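Local structure of thermospermine synthase (Medicago truncatula, 6BQ6) at residues Leu62-Lys65 against Lys69-Val72; Glu89-Pro94 against Val179-Asp184; Val105-Gly110 against Arg117-His122; Ala249-Tyr254 against Trp258-Ala263; Leu270-Leu275 against Thr294-Ser299. The protein probably catalyses aminopropyl transfer from decarboxylated S-adenosylmethionine to spermidine, releasing thermospermine and S-methyl-5'-thioadenosine. All coordinates share one frame; numbering follows the deposited sequence.

Interaction 1: residues Leu62-Lys65 against Lys69-Val72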
# COMPACT_ATOMS: atom_id res chain seq x y z
N LEU B 62 -7.30 17.15 1.57
CA LEU B 62 -6.74 16.28 2.60
C LEU B 62 -5.87 17.10 3.48
O LEU B 62 -5.20 17.97 3.01
CB LEU B 62 -5.89 15.19 1.96
CG LEU B 62 -6.60 14.43 0.85
CD1 LEU B 62 -5.68 13.34 0.30
CD2 LEU B 62 -7.91 13.81 1.31
N ASP B 63 -5.79 16.77 4.75
CA ASP B 63 -4.84 17.40 5.61
C ASP B 63 -3.73 16.34 5.81
O ASP B 63 -3.95 15.35 6.45
CB ASP B 63 -5.46 17.80 6.93
CG ASP B 63 -4.46 18.40 7.89
OD1 ASP B 63 -3.26 18.53 7.53
OD2 ASP B 63 -4.87 18.73 9.03
N THR B 64 -2.60 16.56 5.17
CA THR B 64 -1.49 15.60 5.19
C THR B 64 -0.42 16.07 6.12
O THR B 64 -0.21 17.26 6.27
CB THR B 64 -0.90 15.39 3.78
OG1 THR B 64 -0.05 16.49 3.42
CG2 THR B 64 -2.00 15.27 2.74
N LYS B 65 0.30 15.12 6.69
CA LYS B 65 1.36 15.45 7.63
C LYS B 65 2.55 16.06 6.91
O LYS B 65 3.00 17.14 7.31
CB LYS B 65 1.73 14.25 8.46
CG LYS B 65 0.61 13.76 9.37
CD LYS B 65 1.11 12.68 10.32
CE LYS B 65 -0.01 12.00 11.08
NZ LYS B 65 -0.37 12.82 12.28
N LYS B 69 -2.29 20.80 3.71
CA LYS B 69 -3.53 20.61 3.04
C LYS B 69 -3.26 20.35 1.57
O LYS B 69 -2.49 21.11 0.94
CB LYS B 69 -4.41 21.83 3.23
CG LYS B 69 -4.86 22.01 4.67
CD LYS B 69 -5.72 23.28 4.83
CE LYS B 69 -6.54 23.27 6.13
NZ LYS B 69 -5.99 22.40 7.23
N ALA B 70 -3.87 19.32 1.02
CA ALA B 70 -3.60 18.91 -0.34
C ALA B 70 -4.90 18.78 -1.10
O ALA B 70 -5.82 18.10 -0.63
CB ALA B 70 -2.88 17.59 -0.34
N LEU B 71 -4.93 19.40 -2.28
CA LEU B 71 -6.07 19.35 -3.16
C LEU B 71 -5.82 18.20 -4.12
O LEU B 71 -4.79 18.18 -4.81
CB LEU B 71 -6.25 20.67 -3.88
CG LEU B 71 -7.40 20.71 -4.89
CD1 LEU B 71 -8.76 20.64 -4.19
CD2 LEU B 71 -7.30 21.95 -5.78
N VAL B 72 -6.76 17.29 -4.20
CA VAL B 72 -6.69 16.12 -5.08
C VAL B 72 -7.88 16.08 -6.01
O VAL B 72 -9.01 16.19 -5.54
CB VAL B 72 -6.65 14.85 -4.20
CG1 VAL B 72 -6.55 13.55 -5.01
CG2 VAL B 72 -5.47 14.97 -3.25

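Interaction 2: residues Glu89-Pro94 against Val179-Asp184. With TER (N-(3-amino-propyl)-N-(5-aminopropyl)-1,4-diaminobutane), chain F.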
# COMPACT_ATOMS: atom_id res chain seq x y z
N GLU B 89 4.67 30.12 -8.55
CA GLU B 89 5.67 31.14 -8.88
C GLU B 89 6.40 30.82 -10.18
O GLU B 89 6.59 31.71 -11.00
CB GLU B 89 6.70 31.31 -7.78
CG GLU B 89 6.19 32.07 -6.56
CD GLU B 89 7.27 32.37 -5.55
OE1 GLU B 89 8.49 32.25 -5.87
OE2 GLU B 89 6.91 32.76 -4.41
N CYS B 90 6.77 29.55 -10.37
CA CYS B 90 7.41 29.13 -11.64
C CYS B 90 6.50 29.27 -12.85
O CYS B 90 6.98 29.68 -13.91
CB CYS B 90 7.94 27.72 -11.60
SG CYS B 90 9.39 27.55 -10.52
N LEU B 91 5.22 28.97 -12.69
CA LEU B 91 4.26 29.06 -13.78
C LEU B 91 4.06 30.51 -14.22
O LEU B 91 3.94 30.78 -15.40
CB LEU B 91 2.91 28.51 -13.39
CG LEU B 91 1.69 28.63 -14.36
CD1 LEU B 91 1.99 27.88 -15.66
CD2 LEU B 91 0.43 28.16 -13.71
N VAL B 92 4.02 31.43 -13.26
CA VAL B 92 3.59 32.82 -13.50
C VAL B 92 4.70 33.83 -13.71
O VAL B 92 4.70 34.57 -14.70
CB VAL B 92 2.65 33.30 -12.35
CG1 VAL B 92 2.40 34.79 -12.41
CG2 VAL B 92 1.34 32.50 -12.41
N HIS B 93 5.68 33.86 -12.81
CA HIS B 93 6.58 35.00 -12.81
C HIS B 93 7.51 35.17 -13.97
O HIS B 93 7.65 36.30 -14.47
CB HIS B 93 7.27 35.13 -11.47
CG HIS B 93 6.31 35.31 -10.35
ND1 HIS B 93 5.31 36.25 -10.41
CD2 HIS B 93 6.13 34.66 -9.19
CE1 HIS B 93 4.55 36.16 -9.35
NE2 HIS B 93 5.02 35.20 -8.59
N PRO B 94 8.14 34.08 -14.44
CA PRO B 94 9.04 34.24 -15.58
C PRO B 94 8.34 34.88 -16.79
O PRO B 94 8.91 35.81 -17.41
CB PRO B 94 9.47 32.80 -15.86
CG PRO B 94 9.45 32.15 -14.52
CD PRO B 94 8.21 32.70 -13.87
N VAL B 179 -1.76 32.02 -19.99
CA VAL B 179 -1.20 31.04 -19.06
C VAL B 179 -1.97 29.73 -19.20
O VAL B 179 -3.20 29.69 -18.98
CB VAL B 179 -1.29 31.52 -17.61
CG1 VAL B 179 -0.71 30.43 -16.67
CG2 VAL B 179 -0.53 32.85 -17.44
N GLY B 180 -1.29 28.66 -19.59
CA GLY B 180 -1.86 27.32 -19.60
C GLY B 180 -1.65 26.66 -18.25
O GLY B 180 -0.53 26.27 -17.93
N ASP B 181 -2.74 26.48 -17.51
CA ASP B 181 -2.71 25.79 -16.24
C ASP B 181 -3.76 24.67 -16.28
O ASP B 181 -4.64 24.62 -15.48
CB ASP B 181 -2.98 26.77 -15.13
CG ASP B 181 -2.63 26.23 -13.76
OD1 ASP B 181 -2.04 25.16 -13.64
OD2 ASP B 181 -3.00 26.91 -12.79
N LEU B 182 -3.58 23.77 -17.25
CA LEU B 182 -4.48 22.66 -17.49
C LEU B 182 -3.85 21.34 -17.12
O LEU B 182 -2.62 21.25 -16.90
CB LEU B 182 -4.82 22.59 -18.98
CG LEU B 182 -5.40 23.88 -19.53
CD1 LEU B 182 -5.15 23.89 -21.04
CD2 LEU B 182 -6.87 24.00 -19.22
N ALA B 183 -4.69 20.29 -17.08
CA ALA B 183 -4.18 18.91 -16.97
C ALA B 183 -3.22 18.61 -18.13
O ALA B 183 -3.32 19.19 -19.17
CB ALA B 183 -5.35 17.95 -16.97
N ASP B 184 -2.28 17.69 -17.91
CA ASP B 184 -1.39 17.20 -18.95
C ASP B 184 -2.19 16.70 -20.15
O ASP B 184 -3.25 16.11 -19.96
CB ASP B 184 -0.51 16.05 -18.44
CG ASP B 184 0.45 16.47 -17.35
OD1 ASP B 184 0.57 17.70 -17.08
OD2 ASP B 184 1.09 15.55 -16.75
N1 TER F . -6.76 21.56 -13.57
C2 TER F . -5.91 22.56 -12.97
C3 TER F . -4.49 22.44 -13.52
C4 TER F . -3.77 21.20 -13.07
N5 TER F . -2.37 21.27 -13.40
C6 TER F . -1.37 21.07 -12.37
C7 TER F . -0.15 20.36 -12.92
C8 TER F . 0.59 19.68 -11.78
N9 TER F . 0.09 18.35 -11.51
C10 TER F . 0.69 17.61 -10.42
C11 TER F . 0.67 16.11 -10.59
C12 TER F . 1.62 15.52 -9.55
C13 TER F . 1.45 14.02 -9.36
N14 TER F . 1.21 13.35 -10.63

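Interaction 3: residues Val105-Gly110 against Arg117-His122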
# COMPACT_ATOMS: atom_id res chain seq x y z
N VAL B 105 -4.11 39.49 -18.71
CA VAL B 105 -3.76 38.08 -18.79
C VAL B 105 -4.96 37.15 -18.74
O VAL B 105 -5.91 37.37 -18.01
CB VAL B 105 -2.79 37.68 -17.68
CG1 VAL B 105 -3.42 37.89 -16.32
CG2 VAL B 105 -2.38 36.22 -17.79
N PHE B 106 -4.88 36.08 -19.52
CA PHE B 106 -5.92 35.06 -19.60
C PHE B 106 -5.34 33.73 -19.10
O PHE B 106 -4.26 33.35 -19.54
CB PHE B 106 -6.33 34.90 -21.07
CG PHE B 106 -7.49 34.00 -21.29
CD1 PHE B 106 -7.30 32.67 -21.52
CD2 PHE B 106 -8.78 34.52 -21.41
CE1 PHE B 106 -8.37 31.82 -21.73
CE2 PHE B 106 -9.87 33.69 -21.67
CZ PHE B 106 -9.67 32.34 -21.86
N ILE B 107 -6.02 33.12 -18.15
CA ILE B 107 -5.63 31.79 -17.65
C ILE B 107 -6.51 30.72 -18.28
O ILE B 107 -7.74 30.75 -18.10
CB ILE B 107 -5.76 31.65 -16.15
CG1 ILE B 107 -5.04 32.79 -15.39
CG2 ILE B 107 -5.15 30.30 -15.75
CD1 ILE B 107 -5.50 32.95 -13.95
N MET B 108 -5.92 29.74 -19.01
CA MET B 108 -6.63 28.55 -19.39
C MET B 108 -6.56 27.57 -18.25
O MET B 108 -5.47 27.03 -17.97
CB MET B 108 -6.02 27.92 -20.65
CG MET B 108 -5.75 28.93 -21.75
SD MET B 108 -5.40 28.06 -23.28
CE MET B 108 -3.89 27.19 -22.91
N GLY B 109 -7.67 27.36 -17.56
CA GLY B 109 -7.75 26.47 -16.39
C GLY B 109 -7.52 27.27 -15.14
O GLY B 109 -8.15 28.27 -14.91
N GLY B 110 -6.57 26.84 -14.35
CA GLY B 110 -6.34 27.40 -13.03
C GLY B 110 -7.31 26.75 -12.05
O GLY B 110 -7.13 25.55 -11.63
N ARG B 117 -3.66 34.34 -7.95
CA ARG B 117 -3.00 35.00 -6.80
C ARG B 117 -1.62 35.53 -7.20
O ARG B 117 -1.26 36.69 -6.93
CB ARG B 117 -2.86 34.00 -5.65
CG ARG B 117 -2.14 34.58 -4.46
CD ARG B 117 -1.77 33.48 -3.53
NE ARG B 117 -0.68 32.66 -4.04
CZ ARG B 117 -0.62 31.33 -4.00
NH1 ARG B 117 -1.64 30.60 -3.58
NH2 ARG B 117 0.51 30.72 -4.42
N GLU B 118 -0.80 34.66 -7.82
CA GLU B 118 0.53 35.11 -8.21
C GLU B 118 0.52 36.23 -9.27
O GLU B 118 1.31 37.13 -9.24
CB GLU B 118 1.40 33.94 -8.66
CG GLU B 118 1.70 32.94 -7.56
CD GLU B 118 2.41 33.58 -6.35
OE1 GLU B 118 3.33 34.39 -6.50
OE2 GLU B 118 2.04 33.23 -5.20
N LEU B 119 -0.35 36.10 -10.28
CA LEU B 119 -0.53 37.15 -11.27
C LEU B 119 -0.90 38.50 -10.66
O LEU B 119 -0.36 39.51 -11.05
CB LEU B 119 -1.61 36.79 -12.26
CG LEU B 119 -1.23 35.66 -13.25
CD1 LEU B 119 -2.43 34.94 -13.83
CD2 LEU B 119 -0.32 36.18 -14.34
N LEU B 120 -1.78 38.46 -9.68
CA LEU B 120 -2.27 39.70 -9.02
C LEU B 120 -1.23 40.38 -8.12
O LEU B 120 -1.42 41.50 -7.70
CB LEU B 120 -3.54 39.38 -8.24
CG LEU B 120 -4.72 39.05 -9.18
CD1 LEU B 120 -5.81 38.36 -8.38
CD2 LEU B 120 -5.35 40.24 -9.90
N ARG B 121 -0.14 39.69 -7.80
CA ARG B 121 1.01 40.32 -7.16
C ARG B 121 1.72 41.32 -8.05
O ARG B 121 2.48 42.11 -7.54
CB ARG B 121 2.00 39.28 -6.63
CG ARG B 121 1.39 38.42 -5.53
CD ARG B 121 2.35 37.32 -5.04
NE ARG B 121 3.61 37.89 -4.56
CZ ARG B 121 4.81 37.31 -4.64
NH1 ARG B 121 5.00 36.15 -5.22
NH2 ARG B 121 5.85 37.94 -4.18
N HIS B 122 1.53 41.25 -9.37
CA HIS B 122 2.15 42.18 -10.27
C HIS B 122 1.41 43.49 -10.32
O HIS B 122 0.26 43.53 -10.73
CB HIS B 122 2.23 41.55 -11.65
CG HIS B 122 3.31 40.53 -11.75
ND1 HIS B 122 4.48 40.77 -12.44
CD2 HIS B 122 3.39 39.26 -11.29
CE1 HIS B 122 5.25 39.69 -12.38
NE2 HIS B 122 4.62 38.77 -11.68

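Interaction 4: residues Ala249-Tyr254 against Trp258-Ala263. With TER (N-(3-amino-propyl)-N-(5-aminopropyl)-1,4-diaminobutane), chain F.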
# COMPACT_ATOMS: atom_id res chain seq x y z
N ALA B 249 11.70 22.65 -12.33
CA ALA B 249 12.02 22.79 -10.91
C ALA B 249 11.41 21.66 -10.15
O ALA B 249 10.36 21.18 -10.49
CB ALA B 249 11.46 24.12 -10.39
N HIS B 250 12.08 21.25 -9.09
CA HIS B 250 11.53 20.21 -8.23
C HIS B 250 10.38 20.67 -7.38
O HIS B 250 10.47 21.72 -6.74
CB HIS B 250 12.66 19.75 -7.30
CG HIS B 250 12.31 18.56 -6.43
ND1 HIS B 250 12.35 18.61 -5.06
CD2 HIS B 250 11.89 17.32 -6.75
CE1 HIS B 250 11.95 17.46 -4.56
NE2 HIS B 250 11.67 16.65 -5.57
N ILE B 251 9.34 19.84 -7.31
CA ILE B 251 8.22 20.07 -6.42
C ILE B 251 8.07 18.82 -5.52
O ILE B 251 7.70 17.77 -5.97
CB ILE B 251 6.96 20.40 -7.20
CG1 ILE B 251 7.19 21.73 -7.97
CG2 ILE B 251 5.77 20.59 -6.27
CD1 ILE B 251 6.26 21.87 -9.10
N PRO B 252 8.44 18.93 -4.26
CA PRO B 252 8.57 17.73 -3.42
C PRO B 252 7.31 16.90 -3.39
O PRO B 252 7.39 15.69 -3.51
CB PRO B 252 8.90 18.30 -2.03
CG PRO B 252 9.58 19.56 -2.31
CD PRO B 252 9.00 20.11 -3.58
N SER B 253 6.14 17.54 -3.31
CA SER B 253 4.89 16.81 -3.20
C SER B 253 4.53 16.08 -4.48
O SER B 253 3.73 15.14 -4.46
CB SER B 253 3.73 17.71 -2.82
OG SER B 253 3.52 18.73 -3.75
N TYR B 254 5.10 16.51 -5.60
CA TYR B 254 4.90 15.86 -6.89
C TYR B 254 5.80 14.68 -7.13
O TYR B 254 5.62 13.99 -8.16
CB TYR B 254 5.08 16.92 -8.01
CG TYR B 254 4.04 18.03 -8.12
CD1 TYR B 254 2.98 18.19 -7.21
CD2 TYR B 254 4.13 18.95 -9.16
CE1 TYR B 254 2.07 19.21 -7.35
CE2 TYR B 254 3.22 19.98 -9.31
CZ TYR B 254 2.19 20.11 -8.41
OH TYR B 254 1.29 21.13 -8.57
N TRP B 258 9.11 19.15 -12.18
CA TRP B 258 8.04 19.58 -13.04
C TRP B 258 8.52 20.61 -14.07
O TRP B 258 9.48 21.36 -13.82
CB TRP B 258 6.91 20.20 -12.18
CG TRP B 258 5.61 19.95 -12.79
CD1 TRP B 258 4.82 20.81 -13.55
CD2 TRP B 258 4.95 18.69 -12.80
NE1 TRP B 258 3.71 20.13 -13.99
CE2 TRP B 258 3.77 18.83 -13.58
CE3 TRP B 258 5.25 17.43 -12.27
CZ2 TRP B 258 2.87 17.76 -13.75
CZ3 TRP B 258 4.37 16.37 -12.52
CH2 TRP B 258 3.24 16.55 -13.24
N GLY B 259 7.81 20.71 -15.20
CA GLY B 259 8.24 21.60 -16.25
C GLY B 259 7.21 22.63 -16.67
O GLY B 259 6.00 22.45 -16.46
N TRP B 260 7.74 23.65 -17.31
CA TRP B 260 6.95 24.72 -17.94
C TRP B 260 7.66 25.14 -19.17
O TRP B 260 8.88 24.93 -19.34
CB TRP B 260 6.83 25.95 -17.00
CG TRP B 260 6.28 25.61 -15.67
CD1 TRP B 260 4.95 25.64 -15.26
CD2 TRP B 260 7.01 25.19 -14.52
NE1 TRP B 260 4.83 25.25 -13.97
CE2 TRP B 260 6.07 24.92 -13.49
CE3 TRP B 260 8.37 24.97 -14.24
CZ2 TRP B 260 6.46 24.48 -12.24
CZ3 TRP B 260 8.71 24.53 -13.00
CH2 TRP B 260 7.77 24.26 -12.03
N VAL B 261 6.92 25.74 -20.09
CA VAL B 261 7.52 26.28 -21.29
C VAL B 261 6.99 27.68 -21.56
O VAL B 261 5.76 27.86 -21.66
CB VAL B 261 7.23 25.38 -22.50
CG1 VAL B 261 7.92 25.90 -23.76
CG2 VAL B 261 7.63 23.91 -22.25
N LEU B 262 7.92 28.64 -21.74
CA LEU B 262 7.64 29.96 -22.30
C LEU B 262 7.73 29.98 -23.80
O LEU B 262 8.61 29.35 -24.37
CB LEU B 262 8.65 31.01 -21.86
CG LEU B 262 8.90 31.20 -20.40
CD1 LEU B 262 9.92 32.28 -20.18
CD2 LEU B 262 7.59 31.59 -19.74
N ALA B 263 6.84 30.71 -24.44
CA ALA B 263 6.87 30.85 -25.90
C ALA B 263 6.46 32.28 -26.28
O ALA B 263 5.54 32.85 -25.72
CB ALA B 263 5.95 29.83 -26.56
N1 TER F . -6.76 21.56 -13.57
C2 TER F . -5.91 22.56 -12.97
C3 TER F . -4.49 22.44 -13.52
C4 TER F . -3.77 21.20 -13.07
N5 TER F . -2.37 21.27 -13.40
C6 TER F . -1.37 21.07 -12.37
C7 TER F . -0.15 20.36 -12.92
C8 TER F . 0.59 19.68 -11.78
N9 TER F . 0.09 18.35 -11.51
C10 TER F . 0.69 17.61 -10.42
C11 TER F . 0.67 16.11 -10.59
C12 TER F . 1.62 15.52 -9.55
C13 TER F . 1.45 14.02 -9.36
N14 TER F . 1.21 13.35 -10.63

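Interaction 5: residues Leu270-Leu275 against Thr294-Ser299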
# COMPACT_ATOMS: atom_id res chain seq x y z
N LEU B 270 16.70 37.41 -20.63
CA LEU B 270 17.03 38.35 -19.60
C LEU B 270 17.99 37.70 -18.66
O LEU B 270 17.95 36.48 -18.41
CB LEU B 270 15.79 38.79 -18.86
CG LEU B 270 14.86 39.69 -19.66
CD1 LEU B 270 13.69 40.01 -18.78
CD2 LEU B 270 15.56 40.97 -20.11
N SER B 271 18.87 38.52 -18.11
CA SER B 271 19.83 38.03 -17.15
C SER B 271 19.13 37.87 -15.80
O SER B 271 18.11 38.49 -15.52
CB SER B 271 21.01 39.03 -17.03
OG SER B 271 20.58 40.24 -16.43
N ALA B 272 19.78 37.10 -14.93
CA ALA B 272 19.38 37.00 -13.54
C ALA B 272 19.17 38.36 -12.91
O ALA B 272 18.17 38.62 -12.28
CB ALA B 272 20.40 36.21 -12.75
N GLU B 273 20.12 39.26 -13.09
CA GLU B 273 20.00 40.53 -12.39
C GLU B 273 18.87 41.38 -12.92
O GLU B 273 18.23 42.05 -12.14
CB GLU B 273 21.31 41.31 -12.44
CG GLU B 273 22.47 40.68 -11.70
CD GLU B 273 23.08 39.50 -12.41
OE1 GLU B 273 22.85 39.29 -13.62
OE2 GLU B 273 23.78 38.71 -11.77
N GLU B 274 18.65 41.39 -14.23
CA GLU B 274 17.53 42.14 -14.78
C GLU B 274 16.19 41.60 -14.30
O GLU B 274 15.29 42.35 -13.93
CB GLU B 274 17.55 42.20 -16.32
CG GLU B 274 16.44 43.09 -16.94
CD GLU B 274 16.16 44.44 -16.23
OE1 GLU B 274 17.07 45.09 -15.67
OE2 GLU B 274 15.00 44.89 -16.26
N LEU B 275 16.08 40.28 -14.25
CA LEU B 275 14.93 39.70 -13.61
C LEU B 275 14.74 40.14 -12.16
O LEU B 275 13.65 40.47 -11.78
CB LEU B 275 15.00 38.15 -13.65
CG LEU B 275 14.79 37.59 -15.03
CD1 LEU B 275 15.17 36.12 -15.11
CD2 LEU B 275 13.34 37.76 -15.47
N THR B 294 17.65 31.65 -9.83
CA THR B 294 16.81 30.45 -9.84
C THR B 294 16.23 30.20 -11.21
O THR B 294 16.26 29.06 -11.72
CB THR B 294 15.70 30.49 -8.77
OG1 THR B 294 16.25 30.75 -7.48
CG2 THR B 294 14.97 29.16 -8.69
N PHE B 295 15.71 31.25 -11.85
CA PHE B 295 15.17 31.07 -13.18
C PHE B 295 16.22 30.66 -14.19
O PHE B 295 15.98 29.76 -15.02
CB PHE B 295 14.41 32.32 -13.67
CG PHE B 295 13.87 32.11 -15.03
CD1 PHE B 295 12.84 31.21 -15.19
CD2 PHE B 295 14.51 32.61 -16.14
CE1 PHE B 295 12.39 30.84 -16.45
CE2 PHE B 295 14.05 32.27 -17.41
CZ PHE B 295 12.99 31.38 -17.55
N VAL B 296 17.40 31.27 -14.13
CA VAL B 296 18.47 30.91 -15.06
C VAL B 296 18.86 29.46 -14.86
O VAL B 296 19.01 28.75 -15.85
CB VAL B 296 19.67 31.87 -14.96
CG1 VAL B 296 20.91 31.28 -15.64
CG2 VAL B 296 19.24 33.22 -15.51
N SER B 297 18.94 29.02 -13.61
CA SER B 297 19.24 27.61 -13.28
C SER B 297 18.13 26.68 -13.82
O SER B 297 18.41 25.69 -14.51
CB SER B 297 19.34 27.43 -11.75
OG SER B 297 19.59 26.02 -11.45
N SER B 298 16.88 27.06 -13.57
CA SER B 298 15.71 26.30 -14.06
C SER B 298 15.69 26.14 -15.55
O SER B 298 15.23 25.10 -16.05
CB SER B 298 14.38 26.94 -13.65
OG SER B 298 14.23 26.78 -12.24
N SER B 299 16.13 27.17 -16.25
CA SER B 299 16.11 27.17 -17.71
C SER B 299 17.37 26.56 -18.36
O SER B 299 17.51 26.54 -19.57
CB SER B 299 15.77 28.56 -18.22
OG SER B 299 16.77 29.45 -17.90

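Interaction 1: residues Leu62-Lys65 against Lys69-Val72
L62 carries its CG beside the backbone N and opposite the carbonyl carbon (chi1 -51°), then runs on extended, so that CD1 reaches V72. There it meets V72 CG2 at 3.9 Å, the two side chains passing at a slant. T64 keeps OG1 between its backbone N and carbonyl carbon, which leaves CG2 lying against A70 CB at 4.0 Å. OG1 itself is engaged within the turn, by F67 N and G68 O. L62 and A70 form an antiparallel hydrogen-bonded pair closed by two short bonds, L62 N to A70 O at 2.8 Å (N-H...O 170°) and A70 N to L62 O at 2.7 Å, the latter in the carbonyl plane. K69 CA lies 3.1 Å from L62 O, so this oxygen takes the A70 N-H and, more weakly, the K69 CA-H. D63 and K69 make the next pair, a non-hydrogen-bonded one, with their side chains on the other face of the sheet from L62 and A70. K69 NZ stays 4.2 Å from D63 OD2, too far for a salt bridge, though the opposite charges would still attract. This is the turn end of the beta hairpin of strands 58-64 and 70-73, in the N-terminal tetramerisation region. L62 packs on Y31, L45 and I48 of the adjoining strands and on C29 of a neighbouring subunit, V72 also lies on Y31, and strand 47-53 flanks the D63 and K69 side.

Interaction 2: residues Glu89-Pro94 against Val179-Asp184
L91 on helix 89-94 looks down on strand 179-181, whose chain runs almost exactly opposite to it: the two short axes make 172° and come within 9.5 Å. No hydrogen bond crosses, and the touching side chain of the helix is L91. It swings CG away from its backbone N (chi1 174°), which spreads both methyls over the strand. L91 CG sits 3.8 Å from V179 CG1, and L91 CD1 rests 3.8 Å from the carbonyl oxygen G180 O. CD2 goes to D181, crossing that side chain at about a right angle and meeting D181 CG at 3.6 Å. The carboxylate is thus backed by a hydrocarbon group, and its two oxygens are bonded apart, OD1 with Y87 OH and OD2 with T115 OG1, which should fix its rotation. The backbone oxygen D181 O lies 2.9 Å from C3 of the bound thermospermine. V179 and D181 both turn their side chains to the helix, and G180 between them offers its carbonyl oxygen. A helix packed on a strand whose C-terminal end feeds the active site is characteristic of the Rossmann-like fold of aminopropyltransferases, in which D181 is the predicted proton acceptor.

Interaction 3: residues Val105-Gly110 against Arg117-His122
L119 meets V105 and I107 tip to tip, one leucine end against two neighbouring side chains of the same strand. Its CG stands beside the backbone N (chi1 -72°), and the two methyls divide the work. CD1 of L119 approaches I107, 3.7 Å from I107 CD1 and equally close to CG1 of that residue, whereas L119 CD2 faces the V105 methyls, with V105 CG2 at 4.0 Å. I107 likewise keeps CG1 beside its backbone N (chi1 -52°), which points the longer branch at the leucine; the V105 detail is less certain, because that side chain has a second conformer. Strand 104-107 and helix 114-120 open the beta-alpha-beta unit completed by strand 127-132, the first such unit of a Rossmann-like domain, and G110, in the loop that joins them, touches the bound thermospermine. Cut back to an alanine here, the L119 side chain would probably no longer reach V105 and I107, leaving a gap between helix and strand. On another side of the helix, R117 grips E118 side-on: NE and NH2 both donate to OE2, each at 3.0 Å, in the guanidinium plane but on the anti side of the carboxylate and tilted out of its plane. R121 NH1 takes the syn lone pair of E118 OE1 at 2.7 Å, and H93 NE2 of helix 84-98 bonds to that same oxygen. R117 NH2 also makes a salt bridge with E84.

Interaction 4: residues Ala249-Tyr254 against Trp258-Ala263
The beta hairpin of strands 243-251 and 256-264, at the edge of the Rossmann-like sheet, ends in an aromatic corner of the polyamine pocket, where Y254 and W258 each set a ring face against bound thermospermine. A249 and W258 are its antiparallel hydrogen-bonded pair, joined by A249 N to W258 O at 3.0 Å and W258 N to A249 O at 2.9 Å; the second donor stands above the carbonyl plane. Y254 holds CG beside its backbone N (chi1 -68°), which turns the ring to W258 and the ligand. The two residues form a T-shaped pair, the edge of the phenol set toward the indole face, with planes at 71° and the Y254 ring and W258 six-membered ring centroids 5.1 Å apart. The pressing atom is Y254 CD2, 3.6 Å from W258 CE3. Ligand C10 lies over the centre of one Y254 face, 3.5 Å from Y254 CZ, and I251 CG2 over the other; Y254 OH is hydrogen-bonded to Q78 O. A leucine replacing this tyrosine would probably lose the flat cover over the polyamine and leave Q78 O without its hydroxyl partner. W258 offers one face to both Y254 and the ligand, with NE1 bonded to Q217 OE1. Behind it, I251 CD1 touches W258 CB at 3.6 Å. At the rim of W260, CZ3 meets A249 CB at 3.8 Å, and A249 N approaches this edge near the ring plane.

Interaction 5: residues Leu270-Leu275 against Thr294-Ser299
L275 lays its CD1 obliquely against F295, 3.7 Å from the ring carbon F295 CD2 and 4.1 Å from F295 CB. F295 holds CG anti to its backbone N (chi1 180°), which swings the ring out from helix 294-298 toward the incoming leucine. One residue along, V296 presents CG2 to the first turn of the opposite helix, 4.2 Å from A272 CB and 4.0 Å from the backbone A272 N. The backbones come closest here, with A272 CA and V296 CA 6.3 Å apart, consistent with the small alanine side chain. That helix start is shaped by S271, the N-cap, whose OG accepts from E274 N at 3.1 Å in a fairly straight bond (165°). The contact joins two helices of the C-terminal part, 272-282 and 292-298, and helix 84-98 lies beside both: L275 also packs on L97 and H98, and F295 on P94 and H98. Next to this packing, T294 and S297 bond to a neighbouring subunit, so helix 292-298 serves a subunit interface as well. Between the two segments everything that touches is hydrocarbon, apart from A272 N, and no hydrogen bond or ion pair crosses; they are probably held by van der Waals fit and the burial of L275 and F295, with no directional bond to set their register.

Interactions 2, 3 and 4 lie in one Rossmann-like domain around the active site, with interaction 2 central: its centre is about 9 Å from those of both 3 and 4. V179 O and M108 N, 2.7 Å apart, join neighbouring strands of interactions 2 and 3. Toward interaction 4, C90 and L91 pack on W260. Interactions 2 and 4 both touch thermospermine; G110 of interaction 3 does too. Interaction 5 meets interaction 4 where L262 CD1 lies 4.1 Å from F295 CZ, their centres about 15 Å apart. Interaction 1 touches none of the others, yet the V72 side chain is only about 9 Å from the ligand.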